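Local coordinates for SA0254 protein (Staphylococcus aureus subsp. aureus, PDB 2OOI) that is of unknown function but carries a UTRA domain, and so is probably the effector-sensing part of a GntR-type transcriptional regulator, at residues B[60-65]-B[148-153]; B[72-77]-B[95-100]; B[129-134]-B[144-149]. All blocks are in the same frame, centred on the assembly; numbering follows the deposited sequence.

In the fold
From the N terminus, strand 61-71 opens interaction 1 at residues 60-65, and that contact closes only when the end of strand 141-150 and the turn after it, together 148-153, come alongside. Nested within this long excursion is interaction 2, which closes a short, helix-containing loop between 72-77 and 95-100, where the chain enters strand 99-110. Interaction 3 follows it in series, pairing 129-134 with 144-149 across a hairpin. Interactions 1 and 3 both finish on strand 141-150, sharing Val148 and Phe149, so this strand has 61-71 along one edge and 126-136 along the other. All three contacts reach the same antiparallel sheet; interactions 1 and 2 lie on opposite sides of the chain's centre.

Interaction 1: B[60-65]-B[148-153]; sequences DDVLCI and VFHYRH
Asp61 lays its CB over one face of the His153 imidazole, 3.9 Å from that ring's centroid and 27° off the normal, a CH-pi contact displaced toward the rim. Its carboxylate is stacked on the ring with the two planes 23° apart. His150 covers the opposite face of His153, its NE2 above the ring centre, which sandwiches the imidazole. At the edge of the ring, His153 ND1 donates to Val62 O (2.7 Å), which lies close to the ring plane and is met by a donor tilted out of the carbonyl plane. Val62 sets CG1 between its backbone N and carbonyl carbon (chi1 72°), where that methyl meets His150 ND1 at 3.5 Å; the two side chains cross at about a right angle.

Further along, the strands run antiparallel. His150 N donates to Leu63 O (2.8 Å), while Ile65 and Val148 form a hydrogen-bonded pair through both N-H groups. Between these bonds, Cys64 and Phe149 make a non-hydrogen-bonded pair with their side chains on a common face. Cys64 CB approaches Phe149 CD2 at 3.8 Å, and Cys64 SG sits obliquely 5.0 Å from the Phe149 ring centroid, a sulfur-aromatic contact. On its other edge strand 61-71 has a classic beta bulge, Leu63 and Cys64 both facing Arg56 of strand 49-58.

The sheet pairing thus gives way, where the 148-153 segment turns, to side-chain capture of a backbone carbonyl. The bond to Val62 O requires a proton on His153 ND1. Asp61 OD2 stands 4.2 Å from His153 NE2 without touching it, near enough that its negative charge may favour a positively charged imidazole.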
loop_
_atom_site.group_PDB
_atom_site.type_symbol
_atom_site.label_atom_id
_atom_site.label_comp_id
_atom_site.label_asym_id
_atom_site.label_seq_id
_atom_site.Cartn_x
_atom_site.Cartn_y
_atom_site.Cartn_z
ATOM N N ASP B 60 11.682 17.527 8.571
ATOM C CA ASP B 60 12.022 17.339 9.993
ATOM C C ASP B 60 11.083 16.372 10.739
ATOM O O ASP B 60 11.354 16.054 11.912
ATOM C CB ASP B 60 12.066 18.678 10.727
ATOM C CG ASP B 60 12.936 19.692 10.016
ATOM O OD1 ASP B 60 14.146 19.406 9.853
ATOM O OD2 ASP B 60 12.414 20.767 9.627
ATOM N N ASP B 61 10.010 15.911 10.085
ATOM C CA ASP B 61 9.252 14.784 10.604
ATOM C C ASP B 61 9.860 13.448 10.165
ATOM O O ASP B 61 10.036 13.213 8.968
ATOM C CB ASP B 61 7.795 14.855 10.137
ATOM C CG ASP B 61 7.040 15.996 10.772
ATOM O OD1 ASP B 61 7.642 16.760 11.558
ATOM O OD2 ASP B 61 5.840 16.112 10.481
ATOM N N VAL B 62 10.155 12.571 11.126
ATOM C CA VAL B 62 10.707 11.251 10.806
ATOM C C VAL B 62 9.684 10.394 10.026
ATOM O O VAL B 62 8.549 10.236 10.455
ATOM C CB VAL B 62 11.213 10.513 12.073
ATOM C CG1 VAL B 62 10.050 10.033 12.941
ATOM C CG2 VAL B 62 12.119 9.376 11.682
ATOM N N LEU B 63 10.096 9.869 8.870
ATOM C CA LEU B 63 9.195 9.161 7.985
ATOM C C LEU B 63 9.366 7.659 8.123
ATOM O O LEU B 63 8.384 6.927 8.268
ATOM C CB LEU B 63 9.439 9.592 6.542
ATOM C CG LEU B 63 8.542 8.940 5.476
ATOM C CD1 LEU B 63 7.064 9.375 5.639
ATOM C CD2 LEU B 63 9.102 9.213 4.050
ATOM N N CYS B 64 10.609 7.197 8.081
ATOM C CA CYS B 64 10.883 5.758 8.080
ATOM C C CYS B 64 12.339 5.409 8.320
ATOM O O CYS B 64 13.226 6.251 8.136
ATOM C CB CYS B 64 10.529 5.184 6.727
ATOM S SG CYS B 64 11.391 6.079 5.435
ATOM N N ILE B 65 12.556 4.161 8.726
ATOM C CA ILE B 65 13.887 3.569 8.771
ATOM C C ILE B 65 14.023 2.728 7.512
ATOM O O ILE B 65 13.118 1.994 7.178
ATOM C CB ILE B 65 14.077 2.636 9.984
ATOM C CG1 ILE B 65 13.469 3.245 11.253
ATOM C CG2 ILE B 65 15.540 2.327 10.186
ATOM C CD1 ILE B 65 13.004 2.209 12.284
ATOM N N VAL B 148 10.679 0.495 7.310
ATOM C CA VAL B 148 9.605 0.533 8.318
ATOM C C VAL B 148 9.141 1.980 8.502
ATOM O O VAL B 148 9.916 2.858 8.837
ATOM C CB VAL B 148 9.921 -0.321 9.605
ATOM C CG1 VAL B 148 8.854 -0.160 10.605
ATOM C CG2 VAL B 148 10.195 -1.744 9.318
ATOM N N PHE B 149 7.866 2.207 8.190
ATOM C CA PHE B 149 7.275 3.538 8.184
ATOM C C PHE B 149 6.686 3.946 9.529
ATOM O O PHE B 149 6.107 3.141 10.265
ATOM C CB PHE B 149 6.169 3.616 7.139
ATOM C CG PHE B 149 6.663 3.680 5.715
ATOM C CD1 PHE B 149 6.737 2.547 4.940
ATOM C CD2 PHE B 149 7.040 4.894 5.153
ATOM C CE1 PHE B 149 7.193 2.615 3.624
ATOM C CE2 PHE B 149 7.486 4.965 3.850
ATOM C CZ PHE B 149 7.552 3.823 3.082
ATOM N N HIS B 150 6.859 5.227 9.833
ATOM C CA HIS B 150 6.162 5.895 10.933
ATOM C C HIS B 150 4.673 5.933 10.602
ATOM O O HIS B 150 4.296 6.466 9.572
ATOM C CB HIS B 150 6.707 7.321 11.062
ATOM C CG HIS B 150 6.199 8.047 12.261
ATOM N ND1 HIS B 150 7.002 8.357 13.339
ATOM C CD2 HIS B 150 4.958 8.497 12.568
ATOM C CE1 HIS B 150 6.277 8.981 14.252
ATOM N NE2 HIS B 150 5.031 9.071 13.811
ATOM N N TYR B 151 3.821 5.387 11.457
ATOM C CA TYR B 151 2.434 5.194 11.061
ATOM C C TYR B 151 1.583 6.456 10.948
ATOM O O TYR B 151 0.593 6.448 10.216
ATOM C CB TYR B 151 1.743 4.159 11.928
ATOM C CG TYR B 151 1.199 4.669 13.220
ATOM C CD1 TYR B 151 -0.154 4.905 13.368
ATOM C CD2 TYR B 151 2.031 4.896 14.311
ATOM C CE1 TYR B 151 -0.658 5.376 14.553
ATOM C CE2 TYR B 151 1.532 5.345 15.494
ATOM C CZ TYR B 151 0.185 5.587 15.609
ATOM O OH TYR B 151 -0.338 6.040 16.785
ATOM N N ARG B 152 1.940 7.509 11.677
ATOM C CA ARG B 152 1.231 8.794 11.592
ATOM C C ARG B 152 1.735 9.658 10.440
ATOM O O ARG B 152 0.947 10.284 9.751
ATOM C CB ARG B 152 1.341 9.594 12.893
ATOM C CG ARG B 152 0.613 8.991 14.084
ATOM C CD ARG B 152 0.780 9.841 15.390
ATOM N NE ARG B 152 0.075 9.193 16.504
ATOM C CZ ARG B 152 0.052 9.592 17.793
ATOM N NH1 ARG B 152 0.638 10.734 18.213
ATOM N NH2 ARG B 152 -0.608 8.846 18.688
ATOM N N HIS B 153 3.036 9.671 10.221
ATOM C CA HIS B 153 3.630 10.599 9.292
ATOM C C HIS B 153 3.545 10.091 7.861
ATOM O O HIS B 153 3.729 10.879 6.947
ATOM C CB HIS B 153 5.099 10.859 9.641
ATOM C CG HIS B 153 5.306 11.613 10.922
ATOM N ND1 HIS B 153 6.541 11.747 11.519
ATOM C CD2 HIS B 153 4.424 12.223 11.750
ATOM C CE1 HIS B 153 6.415 12.426 12.645
ATOM N NE2 HIS B 153 5.141 12.726 12.810
#

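Interaction 2: B[72-77]-B[95-100]; sequences KEIVKY and MKLRIG
Met95 and Lys76 slide past each other in opposite directions, the thioether of one beside the aliphatic chain of the other. Met95 CG lies beside its own backbone N, and chi2 (-51°) sets SD against Lys76. At the end of helix 72-75 Met95 CG lies 3.4 Å from Val75 O, and the sulfur touches the first part of the lysine: Met95 SD is 3.8 Å from Lys76 CB and 4.0 Å from Lys76 CD. Beyond CG the lysine is extended, carrying Lys76 NZ to 3.8 Å from Met95 O.

A second patch, formed by branched side chains, lies next to this one. Ile74 and Leu97 cross obliquely, methyl against methyl, with Ile74 CG2 3.7 Å from Leu97 CD1 and 4.1 Å from Leu97 CD2. Leu97 holds CG anti to its backbone N (chi1 -171°), and its CD1 also comes near the carbonyl oxygen of Ile74. The contact is mainly van der Waals. Val75 O, although overlain by Met95, has its polar partner within its own segment, accepting from Tyr77 N at 2.8 Å.

Both chains change course here. Lys76 and Lys96 are each the first residue after a helix to leave helical backbone angles, both with positive phi. Lys72 at the start of its helix reaches Glu29 in a salt bridge. Phe142 of strand 141-150 packs against Ile74, Val75 and Leu97. Leu91 and Tyr90 of helix 87-94 meet Val75 and Met95, so that short helix 72-75 is set against the end of helix 87-94 and the approach to strand 99-110 at the surface of the domain.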
loop_
_atom_site.group_PDB
_atom_site.type_symbol
_atom_site.label_atom_id
_atom_site.label_comp_id
_atom_site.label_asym_id
_atom_site.label_seq_id
_atom_site.Cartn_x
_atom_site.Cartn_y
_atom_site.Cartn_z
ATOM N N LYS B 72 27.064 -4.525 -5.649
ATOM C CA LYS B 72 28.174 -3.623 -5.936
ATOM C C LYS B 72 28.518 -3.625 -7.422
ATOM O O LYS B 72 28.798 -2.579 -8.007
ATOM C CB LYS B 72 29.403 -4.006 -5.111
ATOM C CG LYS B 72 30.577 -3.053 -5.267
ATOM C CD LYS B 72 31.796 -3.548 -4.506
ATOM C CE LYS B 72 32.971 -2.597 -4.668
ATOM N NZ LYS B 72 34.256 -3.226 -4.254
ATOM N N GLU B 73 28.492 -4.809 -8.026
ATOM C CA GLU B 73 28.842 -4.967 -9.433
ATOM C C GLU B 73 27.929 -4.166 -10.366
ATOM O O GLU B 73 28.410 -3.604 -11.348
ATOM C CB GLU B 73 28.832 -6.452 -9.809
ATOM C CG GLU B 73 29.161 -6.768 -11.264
ATOM C CD GLU B 73 30.545 -6.297 -11.683
ATOM O OE1 GLU B 73 31.473 -6.369 -10.841
ATOM O OE2 GLU B 73 30.707 -5.867 -12.858
ATOM N N ILE B 74 26.641 -4.094 -10.064
ATOM C CA ILE B 74 25.714 -3.342 -10.898
ATOM C C ILE B 74 25.745 -1.850 -10.576
ATOM O O ILE B 74 25.810 -1.010 -11.455
ATOM C CB ILE B 74 24.285 -3.891 -10.735
ATOM C CG1 ILE B 74 24.227 -5.297 -11.346
ATOM C CG2 ILE B 74 23.254 -2.949 -11.372
ATOM C CD1 ILE B 74 22.966 -6.032 -11.030
ATOM N N VAL B 75 25.717 -1.538 -9.296
ATOM C CA VAL B 75 25.684 -0.160 -8.807
ATOM C C VAL B 75 27.053 0.539 -8.961
ATOM O O VAL B 75 27.143 1.772 -8.956
ATOM C CB VAL B 75 25.182 -0.188 -7.319
ATOM C CG1 VAL B 75 25.779 0.895 -6.494
ATOM C CG2 VAL B 75 23.644 -0.174 -7.255
ATOM N N LYS B 76 28.117 -0.275 -9.068
ATOM C CA LYS B 76 29.489 0.152 -9.401
ATOM C C LYS B 76 30.207 0.725 -8.201
ATOM O O LYS B 76 31.350 0.330 -7.918
ATOM C CB LYS B 76 29.537 1.186 -10.526
ATOM C CG LYS B 76 29.110 0.691 -11.891
ATOM C CD LYS B 76 29.204 1.771 -12.931
ATOM C CE LYS B 76 28.763 1.269 -14.281
ATOM N NZ LYS B 76 28.847 2.350 -15.307
ATOM N N TYR B 77 29.563 1.679 -7.524
ATOM C CA TYR B 77 30.152 2.344 -6.359
ATOM C C TYR B 77 29.144 3.150 -5.518
ATOM O O TYR B 77 28.292 3.837 -6.040
ATOM C CB TYR B 77 31.303 3.256 -6.768
ATOM C CG TYR B 77 31.950 3.966 -5.596
ATOM C CD1 TYR B 77 33.037 3.420 -4.933
ATOM C CD2 TYR B 77 31.461 5.175 -5.143
ATOM C CE1 TYR B 77 33.625 4.078 -3.866
ATOM C CE2 TYR B 77 32.034 5.833 -4.073
ATOM C CZ TYR B 77 33.110 5.285 -3.439
ATOM O OH TYR B 77 33.669 5.964 -2.391
ATOM N N MET B 95 25.921 7.212 -12.213
ATOM C CA MET B 95 26.225 5.850 -12.642
ATOM C C MET B 95 25.480 5.473 -13.926
ATOM O O MET B 95 25.696 4.384 -14.452
ATOM C CB MET B 95 25.888 4.822 -11.546
ATOM C CG MET B 95 26.753 4.880 -10.294
ATOM S SD MET B 95 28.549 4.878 -10.507
ATOM C CE MET B 95 28.781 6.618 -10.683
ATOM N N LYS B 96 24.618 6.352 -14.436
ATOM C CA LYS B 96 23.867 6.063 -15.655
ATOM C C LYS B 96 23.226 4.660 -15.660
ATOM O O LYS B 96 23.185 3.993 -16.692
ATOM C CB LYS B 96 24.770 6.251 -16.874
ATOM C CG LYS B 96 24.602 7.609 -17.551
ATOM C CD LYS B 96 25.044 8.766 -16.655
ATOM C CE LYS B 96 25.468 9.982 -17.480
ATOM N NZ LYS B 96 24.359 10.461 -18.363
ATOM N N LEU B 97 22.716 4.224 -14.508
ATOM C CA LEU B 97 22.108 2.900 -14.396
ATOM C C LEU B 97 20.709 2.948 -14.959
ATOM O O LEU B 97 19.945 3.839 -14.611
ATOM C CB LEU B 97 22.035 2.444 -12.943
ATOM C CG LEU B 97 21.605 0.987 -12.780
ATOM C CD1 LEU B 97 22.622 0.040 -13.423
ATOM C CD2 LEU B 97 21.393 0.671 -11.299
ATOM N N ARG B 98 20.373 1.990 -15.816
ATOM C CA ARG B 98 19.038 1.924 -16.401
ATOM C C ARG B 98 18.108 1.145 -15.485
ATOM O O ARG B 98 18.192 -0.072 -15.408
ATOM C CB ARG B 98 19.076 1.269 -17.800
ATOM C CG ARG B 98 19.912 1.993 -18.868
ATOM C CD ARG B 98 19.886 3.510 -18.681
ATOM N NE ARG B 98 20.558 4.222 -19.775
ATOM C CZ ARG B 98 20.996 5.487 -19.728
ATOM N NH1 ARG B 98 20.857 6.233 -18.623
ATOM N NH2 ARG B 98 21.574 6.016 -20.805
ATOM N N ILE B 99 17.209 1.835 -14.801
ATOM C CA ILE B 99 16.319 1.164 -13.848
ATOM C C ILE B 99 15.007 0.761 -14.513
ATOM O O ILE B 99 14.264 1.611 -15.009
ATOM C CB ILE B 99 16.091 2.030 -12.605
ATOM C CG1 ILE B 99 17.441 2.184 -11.871
ATOM C CG2 ILE B 99 15.030 1.398 -11.707
ATOM C CD1 ILE B 99 17.574 3.397 -10.978
ATOM N N GLY B 100 14.737 -0.547 -14.518
ATOM C CA GLY B 100 13.616 -1.132 -15.265
ATOM C C GLY B 100 12.271 -1.179 -14.545
ATOM O O GLY B 100 11.290 -0.595 -15.020
#

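Interaction 3: B[129-134]-B[144-149]; sequences RYHQTF and SSDIVF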
loop_
_atom_site.group_PDB
_atom_site.type_symbol
_atom_site.label_atom_id
_atom_site.label_comp_id
_atom_site.label_asym_id
_atom_site.label_seq_id
_atom_site.Cartn_x
_atom_site.Cartn_y
_atom_site.Cartn_z
ATOM N N ARG B 129 5.540 -2.273 7.233
ATOM C CA ARG B 129 6.784 -2.924 6.791
ATOM C C ARG B 129 6.639 -3.109 5.282
ATOM O O ARG B 129 5.730 -3.793 4.814
ATOM C CB ARG B 129 7.049 -4.266 7.483
ATOM C CG ARG B 129 6.479 -4.392 8.867
ATOM C CD ARG B 129 7.149 -5.440 9.742
ATOM N NE ARG B 129 8.337 -4.804 10.292
ATOM C CZ ARG B 129 8.579 -4.506 11.571
ATOM N NH1 ARG B 129 7.789 -4.834 12.584
ATOM N NH2 ARG B 129 9.680 -3.873 11.836
ATOM N N TYR B 130 7.532 -2.476 4.539
ATOM C CA TYR B 130 7.451 -2.345 3.096
ATOM C C TYR B 130 8.764 -2.871 2.525
ATOM O O TYR B 130 9.826 -2.594 3.067
ATOM C CB TYR B 130 7.270 -0.865 2.833
ATOM C CG TYR B 130 7.239 -0.342 1.423
ATOM C CD1 TYR B 130 6.040 0.086 0.842
ATOM C CD2 TYR B 130 8.425 -0.160 0.703
ATOM C CE1 TYR B 130 6.016 0.642 -0.435
ATOM C CE2 TYR B 130 8.416 0.406 -0.577
ATOM C CZ TYR B 130 7.212 0.799 -1.133
ATOM O OH TYR B 130 7.219 1.362 -2.400
ATOM N N HIS B 131 8.693 -3.699 1.490
ATOM C CA HIS B 131 9.896 -4.281 0.882
ATOM C C HIS B 131 9.875 -3.978 -0.585
ATOM O O HIS B 131 8.848 -4.117 -1.214
ATOM C CB HIS B 131 10.002 -5.803 1.064
ATOM C CG HIS B 131 11.283 -6.364 0.526
ATOM N ND1 HIS B 131 12.397 -6.567 1.316
ATOM C CD2 HIS B 131 11.661 -6.676 -0.739
ATOM C CE1 HIS B 131 13.387 -7.022 0.570
ATOM N NE2 HIS B 131 12.970 -7.087 -0.681
ATOM N N GLN B 132 11.008 -3.577 -1.137
ATOM C CA GLN B 132 11.050 -3.306 -2.558
ATOM C C GLN B 132 12.293 -3.932 -3.188
ATOM O O GLN B 132 13.381 -3.783 -2.658
ATOM C CB GLN B 132 10.988 -1.799 -2.799
ATOM C CG GLN B 132 10.716 -1.428 -4.259
ATOM C CD GLN B 132 10.234 0.009 -4.474
ATOM O OE1 GLN B 132 10.051 0.435 -5.619
ATOM N NE2 GLN B 132 10.021 0.753 -3.385
ATOM N N THR B 133 12.133 -4.639 -4.307
ATOM C CA THR B 133 13.283 -5.161 -5.034
ATOM C C THR B 133 13.332 -4.489 -6.385
ATOM O O THR B 133 12.357 -4.537 -7.118
ATOM C CB THR B 133 13.188 -6.639 -5.243
ATOM O OG1 THR B 133 13.180 -7.280 -3.972
ATOM C CG2 THR B 133 14.394 -7.156 -6.082
ATOM N N PHE B 134 14.464 -3.855 -6.697
ATOM C CA PHE B 134 14.610 -3.104 -7.933
ATOM C C PHE B 134 15.434 -3.894 -8.952
ATOM O O PHE B 134 16.449 -4.516 -8.610
ATOM C CB PHE B 134 15.324 -1.773 -7.673
ATOM C CG PHE B 134 14.551 -0.795 -6.815
ATOM C CD1 PHE B 134 13.824 0.242 -7.401
ATOM C CD2 PHE B 134 14.594 -0.881 -5.410
ATOM C CE1 PHE B 134 13.119 1.179 -6.598
ATOM C CE2 PHE B 134 13.901 0.043 -4.600
ATOM C CZ PHE B 134 13.162 1.075 -5.196
ATOM N N SER B 144 17.823 -4.568 -2.705
ATOM C CA SER B 144 16.824 -5.163 -1.813
ATOM C C SER B 144 16.586 -4.237 -0.633
ATOM O O SER B 144 17.462 -4.079 0.199
ATOM C CB SER B 144 17.347 -6.504 -1.279
ATOM O OG SER B 144 16.417 -7.154 -0.418
ATOM N N SER B 145 15.401 -3.658 -0.535
ATOM C CA SER B 145 15.117 -2.665 0.518
ATOM C C SER B 145 13.920 -2.997 1.419
ATOM O O SER B 145 12.817 -3.337 0.949
ATOM C CB SER B 145 14.907 -1.277 -0.103
ATOM O OG SER B 145 16.167 -0.695 -0.452
ATOM N N ASP B 146 14.165 -2.907 2.721
ATOM C CA ASP B 146 13.112 -2.950 3.710
ATOM C C ASP B 146 12.977 -1.603 4.342
ATOM O O ASP B 146 13.973 -1.004 4.761
ATOM C CB ASP B 146 13.421 -3.969 4.771
ATOM C CG ASP B 146 13.209 -5.309 4.284
ATOM O OD1 ASP B 146 12.120 -5.558 3.738
ATOM O OD2 ASP B 146 14.120 -6.115 4.391
ATOM N N ILE B 147 11.744 -1.129 4.405
ATOM C CA ILE B 147 11.440 0.137 5.024
ATOM C C ILE B 147 10.445 -0.097 6.138
ATOM O O ILE B 147 9.483 -0.837 5.953
ATOM C CB ILE B 147 10.862 1.074 4.005
ATOM C CG1 ILE B 147 11.824 1.164 2.814
ATOM C CG2 ILE B 147 10.580 2.433 4.623
ATOM C CD1 ILE B 147 11.473 2.246 1.802
ATOM N N VAL B 148 10.679 0.495 7.310
ATOM C CA VAL B 148 9.605 0.533 8.318
ATOM C C VAL B 148 9.141 1.980 8.502
ATOM O O VAL B 148 9.916 2.858 8.837
ATOM C CB VAL B 148 9.921 -0.321 9.605
ATOM C CG1 VAL B 148 8.854 -0.160 10.605
ATOM C CG2 VAL B 148 10.195 -1.744 9.318
ATOM N N PHE B 149 7.866 2.207 8.190
ATOM C CA PHE B 149 7.275 3.538 8.184
ATOM C C PHE B 149 6.686 3.946 9.529
ATOM O O PHE B 149 6.107 3.141 10.265
ATOM C CB PHE B 149 6.169 3.616 7.139
ATOM C CG PHE B 149 6.663 3.680 5.715
ATOM C CD1 PHE B 149 6.737 2.547 4.940
ATOM C CD2 PHE B 149 7.040 4.894 5.153
ATOM C CE1 PHE B 149 7.193 2.615 3.624
ATOM C CE2 PHE B 149 7.486 4.965 3.850
ATOM C CZ PHE B 149 7.552 3.823 3.082
#
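Tyr130 and Gln132 pair with Ile147 and Ser145 in the antiparallel hairpin of strands 126-136 and 141-150, a buried contact close to the centre of the chain. Each of these two pairs is doubly hydrogen-bonded through the backbone; between them His131 and Asp146 form a non-hydrogen-bonded pair whose side chains meet instead. His131 ND1 donates to Asp146 OD1 (2.6 Å, 155° at the hydrogen), the oxygen lying near the ring plane while the nitrogen approaches from above the carboxylate plane. Ser145 O lies over one face of this imidazole. His131 NE2, Ser144 OG and Thr133 OG1 all bind Glu40, so carboxylates hold both ring nitrogens.

On the same face, Val148 CG2 lies 3.3 Å from Arg129 NH2, the two side chains pointing the same way; the guanidinium salt-bridges Glu115. The other face is mixed. At its aromatic-aliphatic end the Phe149 edge points at the Tyr130 ring face, a T-shaped pair with centroids 5.5 Å apart and planes at 84°, while Ile147 CD1 packs at 4.0 Å from Tyr130 CD2. At its polar end Ser145 OG is bonded to Ser68, and Gln132 OE1 to Ser102.

The face of Arg129, His131 and Asp146 is rich in charged groups. This antiparallel beta hairpin lies inside the sheet, between strands 61-71 and 99-110, consistent with the chorismate-lyase-like fold of UTRA domains.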